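Local coordinates for protein glycoside Hydrolase (Bacteroides uniformis, PDB 5TA0) that binds the agarose oligosaccharide neoagarooctaose and probably cleaves agarose chains as a family 86 glycoside hydrolase of a human intestinal bacterium, at residues A[135-140]-A[320-325]; A[195-200]-A[364-369]; A[224-229]-A[273-278]. One frame throughout, in Å; residues are numbered along the deposited sequence. Where two conformers were deposited one is given.

All three contacts belong to the (alpha/beta) barrel domain. Contacts 1 and 2 lie in its buried interior, their centres about 2 Å apart; each joins two strands of the same parallel sheet that are not neighbours, through side chains and without a hydrogen bond between the segments. Contact 1 is aliphatic and sulfur packing, contact 2 mainly aromatic. Contact 3, with its centre about 14 Å from either, is partly buried in the outer layer, where helix 219-236 meets the loop entering strand 277-285; there a charged hydrogen-bond network appears beside the methionine packing. Strands 277-285 and 321-326 are paired in the sheet, so the backbone bond of Met-322 N to Phe-278 O links contact 3 to contact 1.

Contact 1: residues A[135-140]-A[320-325]; sequences NLILCN and PLMISQ. With GAL (beta-D-galactopyranose), chain C; EDO (1,2-ethanediol), chain S.
Ile-137 and Met-322 meet tip to tip across the inside of a barrel, although three other strands separate theirs in the sheet and no hydrogen bond joins the two segments. Even the nearest pair of CA atoms, those of Ile-137 and Ser-324, is 8.0 Å apart, and side chains alone span the distance. Met-322 sends its CG away from the backbone N (chi1 169°) and runs extended as far as the sulfur; the bend after it lays the methyl against the isoleucine, Met-322 CE lying 3.9 Å from Ile-137 CD1. Both branches of the isoleucine share the sulfur, Met-322 SD being 3.9 Å from Ile-137 CG2, so the end of the thioether is packed against two branches instead of one methyl. Farther along the same strand, Ser-324 CB comes within 4.5 Å of Ile-137 CD1, a looser touch. The parallel strands of this (alpha/beta) barrel follow one another round the sheet in chain order, and inward-pointing residues from distant strands fill its middle, Met-322 also packing on Phe-197, Phe-277 and Thr-279. Polar groups begin beside this apolar pair: the buried hydroxyl of Ser-324 is hydrogen-bonded to Glu-199 and to His-281, so the serine offers carbon to the isoleucine and oxygen to its polar neighbours. Next in the chain, Gln-325 belongs to the glycan pocket and reaches the bound galactose and an anhydrogalactose; it is probably the glutamate-to-glutamine position engineered in this variant. Near the start of the other strand, Asn-135 ND2 donates to O2 of an ethanediol molecule at 3.1 Å, with an N-H...O angle of 158°, and makes a weak second bond to O1 of the same molecule, which probably comes from the crystallisation liquor.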
loop_
_atom_site.group_PDB
_atom_site.type_symbol
_atom_site.label_atom_id
_atom_site.label_comp_id
_atom_site.label_asym_id
_atom_site.label_seq_id
_atom_site.Cartn_x
_atom_site.Cartn_y
_atom_site.Cartn_z
ATOM N N ASN A 135 2.468 15.933 -1.712
ATOM C CA ASN A 135 1.953 15.792 -0.358
ATOM C C ASN A 135 2.948 14.894 0.354
ATOM O O ASN A 135 2.985 13.676 0.149
ATOM C CB ASN A 135 0.561 15.193 -0.377
ATOM C CG ASN A 135 -0.114 15.186 0.989
ATOM O OD1 ASN A 135 0.441 15.684 1.956
ATOM N ND2 ASN A 135 -1.309 14.643 1.061
ATOM N N LEU A 136 3.830 15.492 1.123
ATOM C CA LEU A 136 4.990 14.762 1.624
ATOM C C LEU A 136 4.702 13.856 2.790
ATOM O O LEU A 136 4.078 14.265 3.786
ATOM C CB LEU A 136 6.108 15.735 2.017
ATOM C CG LEU A 136 7.441 15.138 2.455
ATOM C CD1 LEU A 136 8.098 14.454 1.281
ATOM C CD2 LEU A 136 8.334 16.215 3.065
ATOM N N ILE A 137 5.207 12.625 2.676
ATOM C CA ILE A 137 5.388 11.732 3.816
ATOM C C ILE A 137 6.809 11.918 4.325
ATOM O O ILE A 137 7.773 11.638 3.633
ATOM C CB ILE A 137 5.181 10.238 3.435
ATOM C CG1 ILE A 137 3.844 10.037 2.710
ATOM C CG2 ILE A 137 5.313 9.349 4.666
ATOM C CD1 ILE A 137 3.699 8.668 2.085
ATOM N N LEU A 138 6.922 12.406 5.556
ATOM C CA LEU A 138 8.204 12.530 6.243
ATOM C C LEU A 138 8.391 11.326 7.178
ATOM O O LEU A 138 7.446 10.860 7.787
ATOM C CB LEU A 138 8.219 13.855 7.021
ATOM C CG LEU A 138 9.534 14.234 7.711
ATOM C CD1 LEU A 138 10.711 14.319 6.738
ATOM C CD2 LEU A 138 9.396 15.572 8.443
ATOM N N CYS A 139 9.622 10.821 7.253
ATOM C CA CYS A 139 9.957 9.718 8.144
ATOM C C CYS A 139 11.416 9.779 8.497
ATOM O O CYS A 139 12.240 10.276 7.699
ATOM C CB CYS A 139 9.636 8.391 7.445
ATOM S SG CYS A 139 9.792 6.894 8.452
ATOM N N ASN A 140 11.762 9.272 9.678
ATOM C CA ASN A 140 13.165 9.068 10.059
ATOM C C ASN A 140 13.613 7.661 9.688
ATOM O O ASN A 140 12.937 6.671 10.027
ATOM C CB ASN A 140 13.337 9.228 11.568
ATOM C CG ASN A 140 13.101 10.634 12.024
ATOM O OD1 ASN A 140 13.952 11.504 11.835
ATOM N ND2 ASN A 140 11.906 10.885 12.558
ATOM N N PRO A 320 -6.928 5.061 9.722
ATOM C CA PRO A 320 -6.456 5.166 8.335
ATOM C C PRO A 320 -5.125 4.428 8.160
ATOM O O PRO A 320 -4.262 4.520 9.035
ATOM C CB PRO A 320 -6.281 6.667 8.109
ATOM C CG PRO A 320 -7.169 7.322 9.125
ATOM C CD PRO A 320 -7.176 6.393 10.320
ATOM N N LEU A 321 -4.989 3.720 7.049
ATOM C CA LEU A 321 -3.806 2.901 6.781
ATOM C C LEU A 321 -2.984 3.510 5.645
ATOM O O LEU A 321 -3.534 3.818 4.559
ATOM C CB LEU A 321 -4.203 1.475 6.415
ATOM C CG LEU A 321 -3.065 0.477 6.148
ATOM C CD1 LEU A 321 -2.255 0.213 7.409
ATOM C CD2 LEU A 321 -3.608 -0.831 5.587
ATOM N N MET A 322 -1.693 3.662 5.883
ATOM C CA MET A 322 -0.726 4.061 4.892
ATOM C C MET A 322 0.133 2.864 4.519
ATOM O O MET A 322 0.534 2.087 5.387
ATOM C CB MET A 322 0.166 5.145 5.482
ATOM C CG MET A 322 1.397 5.474 4.657
ATOM S SD MET A 322 2.412 6.793 5.362
ATOM C CE MET A 322 1.312 8.186 5.123
ATOM N N ILE A 323 0.424 2.728 3.236
ATOM C CA ILE A 323 1.407 1.748 2.749
ATOM C C ILE A 323 2.518 2.553 2.097
ATOM O O ILE A 323 2.459 2.897 0.920
ATOM C CB ILE A 323 0.784 0.666 1.837
ATOM C CG1 ILE A 323 -0.456 0.022 2.495
ATOM C CG2 ILE A 323 1.790 -0.435 1.577
ATOM C CD1 ILE A 323 -1.749 0.644 2.070
ATOM N N SER A 324 3.555 2.911 2.877
ATOM C CA SER A 324 4.495 3.900 2.388
ATOM C C SER A 324 5.595 3.348 1.473
ATOM O O SER A 324 6.325 4.125 0.875
ATOM C CB SER A 324 5.121 4.686 3.521
ATOM O OG SER A 324 5.706 3.862 4.495
ATOM N N GLN A 325 5.692 2.024 1.404
ATOM C CA GLN A 325 6.518 1.304 0.407
ATOM C C GLN A 325 5.822 0.004 0.057
ATOM O O GLN A 325 5.478 -0.751 0.968
ATOM C CB GLN A 325 7.900 0.932 0.941
ATOM C CG GLN A 325 8.837 2.100 1.242
ATOM C CD GLN A 325 10.160 1.661 1.850
ATOM O OE1 GLN A 325 10.629 0.501 1.653
ATOM N NE2 GLN A 325 10.788 2.562 2.563
HETATM C C1 GAL C . 14.677 -1.769 2.281
HETATM C C2 GAL C . 14.430 -0.399 2.891
HETATM C C3 GAL C . 14.597 0.757 1.921
HETATM C C4 GAL C . 15.695 0.522 0.889
HETATM C C5 GAL C . 15.653 -0.861 0.298
HETATM C C6 GAL C . 16.762 -1.171 -0.725
HETATM O O2 GAL C . 13.101 -0.335 3.390
HETATM O O3 GAL C . 14.954 1.853 2.777
HETATM O O4 GAL C . 16.961 0.728 1.542
HETATM O O5 GAL C . 15.803 -1.758 1.398
HETATM O O6 GAL C . 16.702 -0.341 -1.899
HETATM C C1 EDO S . -3.200 11.623 0.265
HETATM O O1 EDO S . -3.994 12.810 0.423
HETATM C C2 EDO S . -2.542 11.668 -1.091
HETATM O O2 EDO S . -1.988 12.939 -1.393
#

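Contact 2: residues A[195-200]-A[364-369]; sequences PGFCEV and ICYAMP
The backbones of 195-200 and 364-369 stay well apart, the CA atoms of Phe-197 and Tyr-366 being 9.5 Å from each other at the nearest point, and no hydrogen bond runs between them. The Phe-197 ring bridges the gap and touches two successive residues. On one side of the rim, Phe-197 CE2 comes to 3.6 Å from Tyr-366 CD1, near the plane of the tyrosine ring and at its edge. The planes stand at 66° with centroids 5.6 Å apart, an oblique pairing. The other side of the phenylalanine meets sulfur: Phe-197 CE1 lies 3.9 Å from Cys-365 SG, a slanting sulfur-aromatic contact. The thiol sits between the cysteine's own backbone N and carbonyl carbon (chi1 60°), which turns it to the ring. At the far end of the tyrosine, the Tyr-366 hydroxyl is hydrogen-bonded to the carbonyl oxygen of Asn-135. That bond ties the last strand of the parallel sheet to strand 134-140 through the barrel interior, where Tyr-366 also packs on Ile-137 and on Asn-50 of strand 50-51, while Phe-197 makes an edge-to-face pair with Phe-277 of strand 277-285, the strand between 242-247 and 321-326 in the sheet.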
loop_
_atom_site.group_PDB
_atom_site.type_symbol
_atom_site.label_atom_id
_atom_site.label_comp_id
_atom_site.label_asym_id
_atom_site.label_seq_id
_atom_site.Cartn_x
_atom_site.Cartn_y
_atom_site.Cartn_z
ATOM N N PRO A 195 4.797 18.693 5.754
ATOM C CA PRO A 195 4.360 17.340 5.368
ATOM C C PRO A 195 2.902 17.081 5.648
ATOM O O PRO A 195 2.348 17.601 6.628
ATOM C CB PRO A 195 5.263 16.414 6.198
ATOM C CG PRO A 195 5.899 17.237 7.196
ATOM C CD PRO A 195 5.784 18.676 6.843
ATOM N N GLY A 196 2.273 16.268 4.800
ATOM C CA GLY A 196 0.939 15.787 5.102
ATOM C C GLY A 196 0.881 14.742 6.194
ATOM O O GLY A 196 -0.124 14.594 6.884
ATOM N N PHE A 197 1.987 13.979 6.345
ATOM C CA PHE A 197 2.038 12.830 7.251
ATOM C C PHE A 197 3.447 12.697 7.789
ATOM O O PHE A 197 4.409 12.806 7.026
ATOM C CB PHE A 197 1.707 11.538 6.499
ATOM C CG PHE A 197 0.361 11.532 5.851
ATOM C CD1 PHE A 197 -0.751 11.045 6.511
ATOM C CD2 PHE A 197 0.197 12.068 4.576
ATOM C CE1 PHE A 197 -1.996 11.035 5.881
ATOM C CE2 PHE A 197 -1.058 12.104 3.981
ATOM C CZ PHE A 197 -2.138 11.582 4.633
ATOM N N CYS A 198 3.567 12.444 9.086
ATOM C CA CYS A 198 4.843 12.149 9.740
ATOM C C CYS A 198 4.824 10.750 10.305
ATOM O O CYS A 198 4.247 10.482 11.360
ATOM C CB CYS A 198 5.149 13.181 10.821
ATOM S SG CYS A 198 5.498 14.834 10.175
ATOM N N GLU A 199 5.517 9.855 9.616
ATOM C CA GLU A 199 5.799 8.550 10.180
ATOM C C GLU A 199 6.896 8.725 11.214
ATOM O O GLU A 199 7.772 9.556 11.064
ATOM C CB GLU A 199 6.260 7.570 9.102
ATOM C CG GLU A 199 5.274 7.283 7.968
ATOM C CD GLU A 199 5.907 6.384 6.912
ATOM O OE1 GLU A 199 6.951 6.764 6.341
ATOM O OE2 GLU A 199 5.367 5.250 6.713
ATOM N N VAL A 200 6.845 7.916 12.266
ATOM C CA VAL A 200 7.848 8.044 13.333
ATOM C C VAL A 200 9.223 7.551 12.874
ATOM O O VAL A 200 10.236 8.267 12.956
ATOM C CB VAL A 200 7.367 7.321 14.615
ATOM C CG1 VAL A 200 8.478 7.204 15.657
ATOM C CG2 VAL A 200 6.154 8.067 15.196
ATOM N N ILE A 364 -7.709 3.704 3.408
ATOM C CA ILE A 364 -6.311 3.872 3.006
ATOM C C ILE A 364 -6.050 5.342 2.752
ATOM O O ILE A 364 -6.745 5.968 1.955
ATOM C CB ILE A 364 -5.942 2.986 1.793
ATOM C CG1 ILE A 364 -5.913 1.535 2.309
ATOM C CG2 ILE A 364 -4.630 3.441 1.152
ATOM C CD1 ILE A 364 -5.484 0.497 1.352
ATOM N N CYS A 365 -5.099 5.907 3.483
ATOM C CA CYS A 365 -4.820 7.334 3.339
ATOM C C CYS A 365 -3.748 7.629 2.300
ATOM O O CYS A 365 -3.597 8.768 1.854
ATOM C CB CYS A 365 -4.465 7.984 4.677
ATOM S SG CYS A 365 -3.023 7.328 5.545
ATOM N N TYR A 366 -2.946 6.620 1.933
ATOM C CA TYR A 366 -1.822 6.821 1.003
ATOM C C TYR A 366 -1.214 5.460 0.709
ATOM O O TYR A 366 -1.032 4.668 1.645
ATOM C CB TYR A 366 -0.734 7.679 1.685
ATOM C CG TYR A 366 -0.068 8.771 0.871
ATOM C CD1 TYR A 366 0.278 9.963 1.467
ATOM C CD2 TYR A 366 0.249 8.603 -0.465
ATOM C CE1 TYR A 366 0.924 10.960 0.774
ATOM C CE2 TYR A 366 0.872 9.597 -1.190
ATOM C CZ TYR A 366 1.239 10.766 -0.568
ATOM O OH TYR A 366 1.900 11.725 -1.322
ATOM N N ALA A 367 -0.910 5.166 -0.539
ATOM C CA ALA A 367 -0.208 3.934 -0.891
ATOM C C ALA A 367 0.837 4.329 -1.917
ATOM O O ALA A 367 0.472 4.936 -2.956
ATOM C CB ALA A 367 -1.162 2.890 -1.437
ATOM N N MET A 368 2.114 4.034 -1.666
ATOM C CA MET A 368 3.203 4.552 -2.496
ATOM C C MET A 368 4.078 3.428 -3.016
ATOM O O MET A 368 4.815 2.796 -2.243
ATOM C CB MET A 368 4.040 5.543 -1.695
ATOM C CG MET A 368 5.122 6.301 -2.451
ATOM S SD MET A 368 5.716 7.740 -1.541
ATOM C CE MET A 368 4.306 8.830 -1.747
ATOM N N PRO A 369 4.015 3.169 -4.334
ATOM C CA PRO A 369 4.938 2.165 -4.880
ATOM C C PRO A 369 6.379 2.550 -4.592
ATOM O O PRO A 369 6.750 3.734 -4.691
ATOM C CB PRO A 369 4.669 2.226 -6.370
ATOM C CG PRO A 369 3.346 2.857 -6.544
ATOM C CD PRO A 369 3.162 3.775 -5.375
#

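Contact 3: residues A[224-229]-A[273-278]; sequences EFHSTI and KDMDFF. With EDO (1,2-ethanediol), chain L.
In the outer layer of the barrel, helix 219-236 packs against the loop that leads from helix 264-271 into strand 277-285, and Ser-227 and Asp-274 make the polar half of the join. Ser-227 OG donates to Asp-274 OD2 at 2.7 Å, arriving on the anti side of the carboxylate and 17° out of its plane. The same oxygen takes a second donor, Lys-273 NZ at 3.2 Å from Asp-274 OD2, which comes from above the plane as part of a salt bridge. Two bonds thus grip one carboxylate oxygen, and the neighbouring ammonium would be expected to favour its negative charge. An alanine in place of Asp-274 would take away the carboxylate, which would probably leave the Ser-227 hydroxyl without its partner in the loop and the Lys-273 ammonium without its neighbouring countercharge. The apolar half is made by Met-275, whose chain bends at chi2 (-60°) and again at chi3 to bring its methyl over to the helix backbone. Met-275 CE lies 3.6 Å from His-226 O and 4.1 Å from His-226 CB, while Met-275 SD stands at the edge of the His-226 imidazole, 5.4 Å from the ring centroid. The imidazole is held from its own helix, ND1 being hydrogen-bonded to the Leu-222 carbonyl, and makes an edge-to-face pair with Phe-267, on which Met-275 also packs. Farther along the loop, Asp-276 OD1 accepts both hydroxyls of an ethanediol, O1 at 2.7 Å, and its OD2 forms a salt bridge with Lys-234 of helix 219-236. Such a meeting of a surface helix with the loop before a parallel strand belongs to the helical shell of an (alpha/beta) barrel, here at the end where strand 277-285 begins.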
loop_
_atom_site.group_PDB
_atom_site.type_symbol
_atom_site.label_atom_id
_atom_site.label_comp_id
_atom_site.label_asym_id
_atom_site.label_seq_id
_atom_site.Cartn_x
_atom_site.Cartn_y
_atom_site.Cartn_z
ATOM N N GLU A 224 6.101 2.070 22.843
ATOM C CA GLU A 224 6.007 3.197 23.782
ATOM C C GLU A 224 6.646 4.434 23.156
ATOM O O GLU A 224 6.076 5.525 23.217
ATOM C CB GLU A 224 6.693 2.916 25.153
ATOM C CG GLU A 224 5.905 2.050 26.150
ATOM C CD GLU A 224 6.589 1.806 27.511
ATOM O OE1 GLU A 224 7.436 2.620 27.938
ATOM O OE2 GLU A 224 6.277 0.756 28.088
ATOM N N PHE A 225 7.829 4.254 22.555
ATOM C CA PHE A 225 8.550 5.337 21.866
ATOM C C PHE A 225 7.654 6.078 20.875
ATOM O O PHE A 225 7.721 7.293 20.778
ATOM C CB PHE A 225 9.781 4.707 21.209
ATOM C CG PHE A 225 10.586 5.585 20.285
ATOM C CD1 PHE A 225 11.616 6.363 20.787
ATOM C CD2 PHE A 225 10.431 5.516 18.914
ATOM C CE1 PHE A 225 12.413 7.110 19.944
ATOM C CE2 PHE A 225 11.242 6.245 18.077
ATOM C CZ PHE A 225 12.235 7.040 18.589
ATOM N N HIS A 226 6.791 5.367 20.167
ATOM C CA HIS A 226 5.898 6.016 19.227
ATOM C C HIS A 226 4.959 7.034 19.896
ATOM O O HIS A 226 4.742 8.110 19.356
ATOM C CB HIS A 226 5.069 5.000 18.434
ATOM C CG HIS A 226 5.809 4.396 17.278
ATOM N ND1 HIS A 226 6.850 3.511 17.413
ATOM C CD2 HIS A 226 5.660 4.584 15.947
ATOM C CE1 HIS A 226 7.317 3.190 16.217
ATOM N NE2 HIS A 226 6.597 3.809 15.306
ATOM N N SER A 227 4.393 6.702 21.046
ATOM C CA SER A 227 3.535 7.669 21.759
ATOM C C SER A 227 4.326 8.908 22.152
ATOM O O SER A 227 3.856 10.026 22.006
ATOM C CB SER A 227 2.938 7.033 22.996
ATOM O OG SER A 227 2.031 5.989 22.648
ATOM N N THR A 228 5.555 8.695 22.624
ATOM C CA THR A 228 6.391 9.821 23.031
ATOM C C THR A 228 6.769 10.698 21.840
ATOM O O THR A 228 6.721 11.930 21.922
ATOM C CB THR A 228 7.601 9.296 23.791
ATOM O OG1 THR A 228 7.114 8.649 24.991
ATOM C CG2 THR A 228 8.576 10.429 24.174
ATOM N N ILE A 229 7.117 10.090 20.706
ATOM C CA ILE A 229 7.422 10.872 19.512
ATOM C C ILE A 229 6.205 11.685 19.059
ATOM O O ILE A 229 6.325 12.875 18.761
ATOM C CB ILE A 229 7.970 10.018 18.346
ATOM C CG1 ILE A 229 9.264 9.292 18.747
ATOM C CG2 ILE A 229 8.207 10.877 17.113
ATOM C CD1 ILE A 229 10.407 10.148 19.243
ATOM N N LYS A 273 -4.097 4.432 20.198
ATOM C CA LYS A 273 -4.882 5.621 20.513
ATOM C C LYS A 273 -4.148 6.928 20.243
ATOM O O LYS A 273 -4.797 7.962 20.111
ATOM C CB LYS A 273 -5.352 5.587 21.987
ATOM C CG LYS A 273 -4.236 5.751 23.010
ATOM C CD LYS A 273 -4.663 5.547 24.467
ATOM C CE LYS A 273 -3.562 5.970 25.441
ATOM N NZ LYS A 273 -2.176 5.502 25.101
ATOM N N ASP A 274 -2.817 6.888 20.199
ATOM C CA ASP A 274 -2.003 8.072 19.980
ATOM C C ASP A 274 -1.606 8.282 18.523
ATOM O O ASP A 274 -1.065 9.328 18.188
ATOM C CB ASP A 274 -0.739 7.982 20.852
ATOM C CG ASP A 274 -1.059 7.860 22.326
ATOM O OD1 ASP A 274 -1.978 8.570 22.808
ATOM O OD2 ASP A 274 -0.390 7.042 22.993
ATOM N N MET A 275 -1.869 7.307 17.665
ATOM C CA MET A 275 -1.520 7.400 16.250
ATOM C C MET A 275 -2.694 7.971 15.460
ATOM O O MET A 275 -3.845 7.538 15.626
ATOM C CB MET A 275 -1.163 6.036 15.698
ATOM C CG MET A 275 0.081 5.369 16.322
ATOM S SD MET A 275 1.650 6.265 16.148
ATOM C CE MET A 275 1.684 7.196 17.687
ATOM N N ASP A 276 -2.408 8.919 14.568
ATOM C CA ASP A 276 -3.408 9.363 13.569
ATOM C C ASP A 276 -3.607 8.384 12.436
ATOM O O ASP A 276 -4.657 8.369 11.804
ATOM C CB ASP A 276 -3.040 10.739 13.029
ATOM C CG ASP A 276 -2.950 11.758 14.136
ATOM O OD1 ASP A 276 -4.014 12.105 14.723
ATOM O OD2 ASP A 276 -1.846 12.182 14.480
ATOM N N PHE A 277 -2.566 7.613 12.114
ATOM C CA PHE A 277 -2.655 6.625 11.046
ATOM C C PHE A 277 -1.702 5.485 11.373
ATOM O O PHE A 277 -0.767 5.650 12.182
ATOM C CB PHE A 277 -2.346 7.258 9.662
ATOM C CG PHE A 277 -0.956 7.793 9.504
ATOM C CD1 PHE A 277 -0.634 9.084 9.943
ATOM C CD2 PHE A 277 0.045 7.028 8.922
ATOM C CE1 PHE A 277 0.652 9.588 9.804
ATOM C CE2 PHE A 277 1.319 7.534 8.786
ATOM C CZ PHE A 277 1.628 8.801 9.232
ATOM N N PHE A 278 -1.995 4.326 10.787
ATOM C CA PHE A 278 -1.116 3.155 10.834
ATOM C C PHE A 278 -0.366 3.083 9.526
ATOM O O PHE A 278 -0.890 3.521 8.493
ATOM C CB PHE A 278 -1.923 1.895 11.091
ATOM C CG PHE A 278 -2.459 1.779 12.499
ATOM C CD1 PHE A 278 -1.901 2.486 13.577
ATOM C CD2 PHE A 278 -3.556 0.967 12.773
ATOM C CE1 PHE A 278 -2.399 2.324 14.872
ATOM C CE2 PHE A 278 -4.039 0.816 14.041
ATOM C CZ PHE A 278 -3.479 1.495 15.104
HETATM C C1 EDO L . -4.816 11.548 18.444
HETATM O O1 EDO L . -4.180 12.352 17.449
HETATM C C2 EDO L . -5.073 10.174 17.853
HETATM O O2 EDO L . -5.642 10.260 16.545
#